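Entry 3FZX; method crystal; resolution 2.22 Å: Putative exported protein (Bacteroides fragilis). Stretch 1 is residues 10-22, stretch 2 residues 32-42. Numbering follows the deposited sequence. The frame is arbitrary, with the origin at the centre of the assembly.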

# COMPACT_ATOMS: atom_id res chain seq x y z
N PHE A 10 -14.09 -7.57 5.01
CA PHE A 10 -14.34 -6.66 6.15
C PHE A 10 -14.40 -5.19 5.76
O PHE A 10 -13.60 -4.41 6.23
CB PHE A 10 -13.25 -6.91 7.19
CG PHE A 10 -13.26 -8.30 7.70
CD1 PHE A 10 -14.35 -8.74 8.45
CD2 PHE A 10 -12.27 -9.20 7.36
CE1 PHE A 10 -14.41 -10.05 8.90
CE2 PHE A 10 -12.33 -10.50 7.80
CZ PHE A 10 -13.40 -10.93 8.59
N PHE A 11 -15.35 -4.85 4.90
CA PHE A 11 -15.51 -3.49 4.38
C PHE A 11 -16.77 -3.48 3.50
O PHE A 11 -17.12 -4.49 2.92
CB PHE A 11 -14.28 -3.06 3.53
CG PHE A 11 -14.19 -1.58 3.30
CD1 PHE A 11 -13.76 -0.73 4.33
CD2 PHE A 11 -14.52 -1.02 2.08
CE1 PHE A 11 -13.68 0.65 4.15
CE2 PHE A 11 -14.43 0.37 1.87
CZ PHE A 11 -14.03 1.21 2.90
N PRO A 12 -17.47 -2.35 3.40
CA PRO A 12 -18.60 -2.38 2.49
C PRO A 12 -18.18 -2.68 1.06
O PRO A 12 -17.09 -2.31 0.64
CB PRO A 12 -19.16 -0.96 2.58
CG PRO A 12 -18.05 -0.16 3.13
CD PRO A 12 -17.40 -1.06 4.11
N ASN A 13 -19.03 -3.38 0.33
CA ASN A 13 -18.71 -3.77 -1.01
C ASN A 13 -19.81 -3.60 -2.07
O ASN A 13 -19.61 -4.01 -3.18
CB ASN A 13 -18.12 -5.20 -0.99
CG ASN A 13 -18.96 -6.16 -0.24
OD1 ASN A 13 -19.86 -6.72 -0.81
ND2 ASN A 13 -18.69 -6.36 1.07
N GLN A 14 -20.92 -2.94 -1.75
CA GLN A 14 -21.93 -2.59 -2.77
C GLN A 14 -21.67 -1.20 -3.28
O GLN A 14 -21.58 -0.27 -2.49
CB GLN A 14 -23.36 -2.57 -2.19
CG GLN A 14 -23.75 -3.80 -1.42
CD GLN A 14 -25.22 -3.80 -0.98
OE1 GLN A 14 -25.99 -2.86 -1.27
NE2 GLN A 14 -25.60 -4.84 -0.25
N GLU A 15 -21.59 -1.02 -4.60
CA GLU A 15 -21.35 0.30 -5.19
C GLU A 15 -22.36 1.30 -4.65
O GLU A 15 -23.53 1.00 -4.58
CB GLU A 15 -21.45 0.26 -6.73
CG GLU A 15 -20.26 -0.44 -7.36
CD GLU A 15 -20.23 -0.37 -8.89
OE1 GLU A 15 -21.21 0.12 -9.51
OE2 GLU A 15 -19.19 -0.84 -9.44
N GLY A 16 -21.89 2.49 -4.28
CA GLY A 16 -22.76 3.53 -3.75
C GLY A 16 -22.96 3.45 -2.25
O GLY A 16 -23.39 4.42 -1.65
N GLU A 17 -22.67 2.31 -1.62
CA GLU A 17 -22.90 2.17 -0.16
C GLU A 17 -22.03 3.18 0.59
O GLU A 17 -20.91 3.44 0.17
CB GLU A 17 -22.61 0.74 0.33
CG GLU A 17 -22.82 0.55 1.83
CD GLU A 17 -22.75 -0.88 2.29
OE1 GLU A 17 -22.55 -1.79 1.45
OE2 GLU A 17 -22.90 -1.08 3.51
N GLN A 18 -22.55 3.70 1.70
CA GLN A 18 -21.93 4.78 2.48
C GLN A 18 -21.95 4.48 3.98
O GLN A 18 -23.00 4.18 4.52
CB GLN A 18 -22.68 6.07 2.18
CG GLN A 18 -21.81 7.28 2.18
CD GLN A 18 -22.54 8.48 1.63
OE1 GLN A 18 -22.94 9.37 2.38
NE2 GLN A 18 -22.72 8.52 0.31
N ILE A 19 -20.79 4.50 4.62
CA ILE A 19 -20.63 4.18 6.04
C ILE A 19 -20.11 5.44 6.71
O ILE A 19 -19.18 6.07 6.18
CB ILE A 19 -19.55 3.06 6.27
CG1 ILE A 19 -19.99 1.73 5.67
CG2 ILE A 19 -19.26 2.85 7.75
CD1 ILE A 19 -21.31 1.29 6.05
N THR A 20 -20.70 5.81 7.84
CA THR A 20 -20.27 6.96 8.63
C THR A 20 -19.83 6.47 9.98
O THR A 20 -20.54 5.69 10.61
CB THR A 20 -21.39 7.95 8.80
OG1 THR A 20 -21.86 8.30 7.51
CG2 THR A 20 -20.92 9.23 9.56
N ARG A 21 -18.67 6.94 10.43
CA ARG A 21 -18.18 6.65 11.76
C ARG A 21 -17.85 7.99 12.46
O ARG A 21 -17.24 8.89 11.88
CB ARG A 21 -16.96 5.74 11.67
CG ARG A 21 -16.69 5.02 12.97
CD ARG A 21 -15.83 3.77 12.86
NE ARG A 21 -14.42 4.13 12.78
CZ ARG A 21 -13.65 4.04 11.70
NH1 ARG A 21 -14.14 3.56 10.56
NH2 ARG A 21 -12.38 4.43 11.76
N ASN A 22 -18.29 8.13 13.71
CA ASN A 22 -18.06 9.33 14.51
C ASN A 22 -16.86 9.14 15.43
O ASN A 22 -16.65 8.03 15.94
CB ASN A 22 -19.31 9.68 15.35
CG ASN A 22 -20.40 10.33 14.52
OD1 ASN A 22 -20.26 10.53 13.32
ND2 ASN A 22 -21.48 10.68 15.17
N ASN A 32 -14.89 14.53 15.15
CA ASN A 32 -14.81 14.33 13.70
C ASN A 32 -15.77 13.30 13.20
O ASN A 32 -16.23 12.44 13.96
CB ASN A 32 -13.39 13.92 13.27
CG ASN A 32 -12.34 14.96 13.63
OD1 ASN A 32 -11.84 14.99 14.75
ND2 ASN A 32 -12.02 15.83 12.69
N ILE A 33 -16.06 13.39 11.91
CA ILE A 33 -16.94 12.45 11.23
C ILE A 33 -16.20 11.91 10.02
O ILE A 33 -15.70 12.71 9.22
CB ILE A 33 -18.22 13.12 10.75
CG1 ILE A 33 -18.93 13.82 11.92
CG2 ILE A 33 -19.13 12.10 10.02
CD1 ILE A 33 -20.04 14.75 11.48
N LEU A 34 -16.12 10.57 9.90
CA LEU A 34 -15.47 9.92 8.76
C LEU A 34 -16.55 9.23 7.91
O LEU A 34 -17.39 8.47 8.44
CB LEU A 34 -14.44 8.89 9.24
CG LEU A 34 -13.75 8.03 8.15
CD1 LEU A 34 -12.99 8.90 7.09
CD2 LEU A 34 -12.82 6.96 8.78
N VAL A 35 -16.51 9.49 6.61
CA VAL A 35 -17.51 8.95 5.67
C VAL A 35 -16.79 8.23 4.55
O VAL A 35 -15.90 8.81 3.90
CB VAL A 35 -18.36 10.07 5.03
CG1 VAL A 35 -19.46 9.45 4.15
CG2 VAL A 35 -18.98 10.97 6.08
N TYR A 36 -17.14 6.96 4.34
CA TYR A 36 -16.61 6.17 3.24
C TYR A 36 -17.74 5.95 2.26
O TYR A 36 -18.87 5.68 2.67
CB TYR A 36 -16.17 4.80 3.73
CG TYR A 36 -14.93 4.75 4.56
CD1 TYR A 36 -13.68 5.03 3.98
CD2 TYR A 36 -14.96 4.34 5.89
CE1 TYR A 36 -12.48 4.94 4.73
CE2 TYR A 36 -13.79 4.25 6.65
CZ TYR A 36 -12.55 4.55 6.07
OH TYR A 36 -11.39 4.45 6.83
N ARG A 37 -17.45 6.04 0.96
CA ARG A 37 -18.42 5.67 -0.07
C ARG A 37 -17.76 4.72 -1.09
O ARG A 37 -16.70 5.05 -1.66
CB ARG A 37 -18.99 6.90 -0.76
CG ARG A 37 -20.07 6.57 -1.80
CD ARG A 37 -20.58 7.79 -2.59
NE ARG A 37 -19.53 8.70 -3.05
CZ ARG A 37 -18.73 8.51 -4.10
NH1 ARG A 37 -18.80 7.41 -4.85
NH2 ARG A 37 -17.83 9.44 -4.40
N VAL A 38 -18.38 3.56 -1.29
CA VAL A 38 -17.90 2.57 -2.25
C VAL A 38 -18.08 3.12 -3.66
O VAL A 38 -19.21 3.39 -4.08
CB VAL A 38 -18.66 1.24 -2.12
CG1 VAL A 38 -18.24 0.27 -3.26
CG2 VAL A 38 -18.43 0.60 -0.76
N ASP A 39 -16.97 3.34 -4.36
CA ASP A 39 -16.98 3.89 -5.73
C ASP A 39 -17.11 2.76 -6.74
O ASP A 39 -17.95 2.81 -7.61
CB ASP A 39 -15.69 4.67 -6.02
CG ASP A 39 -15.82 5.61 -7.24
OD1 ASP A 39 -16.63 6.55 -7.16
OD2 ASP A 39 -15.12 5.43 -8.26
N GLN A 40 -16.29 1.72 -6.60
CA GLN A 40 -16.32 0.61 -7.54
C GLN A 40 -15.93 -0.70 -6.88
O GLN A 40 -15.08 -0.71 -6.02
CB GLN A 40 -15.33 0.88 -8.69
CG GLN A 40 -15.82 1.85 -9.77
CD GLN A 40 -17.08 1.34 -10.50
OE1 GLN A 40 -17.16 0.16 -10.87
NE2 GLN A 40 -18.05 2.23 -10.70
N ALA A 41 -16.58 -1.79 -7.27
CA ALA A 41 -16.19 -3.13 -6.82
C ALA A 41 -15.79 -3.89 -8.07
O ALA A 41 -16.53 -3.88 -9.04
CB ALA A 41 -17.31 -3.80 -6.14
N TYR A 42 -14.61 -4.51 -8.06
CA TYR A 42 -14.09 -5.28 -9.18
C TYR A 42 -13.87 -6.73 -8.75
O TYR A 42 -13.37 -7.00 -7.65
CB TYR A 42 -12.74 -4.72 -9.61
CG TYR A 42 -12.77 -3.26 -10.02
CD1 TYR A 42 -13.08 -2.89 -11.32
CD2 TYR A 42 -12.51 -2.25 -9.10
CE1 TYR A 42 -13.10 -1.55 -11.71
CE2 TYR A 42 -12.53 -0.90 -9.47
CZ TYR A 42 -12.83 -0.56 -10.78
OH TYR A 42 -12.87 0.76 -11.16

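Six backbone hydrogen bonds carry the polar part of this contact, and their geometry identifies an antiparallel pairing, the strand axes running at 166°. Two closed rings define the register: Arg21 N to Leu34 O and Leu34 N to Arg21 O, both 2.8 Å, then Ile19 N to Tyr36 O at 3.0 Å and Tyr36 N to Ile19 O at 2.9 Å. N-H...O angles of 158 to 177° show near-linear bonds. Ahead of strand 18-22, the hydrogen bonding continues through Val38 N to Glu17 O (2.9 Å) and Gly16 N to Val38 O (2.8 Å). This last bond comes from the type II turn Gln14 to Glu17, closed by Glu17 N to Gln14 O at 2.9 Å; Gly16, with phi 88°, adopts a conformation in which a CB would jam against the preceding carbonyl.

Between the rings, alpha hydrogens approach carbonyls: Thr20 CA lies 3.3 Å from Leu34 O and Val35 CA 3.4 Å from Ile19 O. Outside them, Gln18 CA lies 3.2 Å from Tyr36 O.

Side chains pack on both faces. Beside the ladder, the edge of Phe11 meets the face of Tyr36, with planes at 74° and Phe11 CZ to Tyr36 CD1 at 4.0 Å. Arg21 NH1 lies 4.0 Å from Tyr36 CE2, near that ring's plane. On the face that carries Gln18, Thr20, Ile33 and Val35, Thr20 CG2 touches Ile33 CG2 at 3.4 Å. Past the end of strand 18-22, Val38 CG2 packs against Pro12 CB at 3.8 Å.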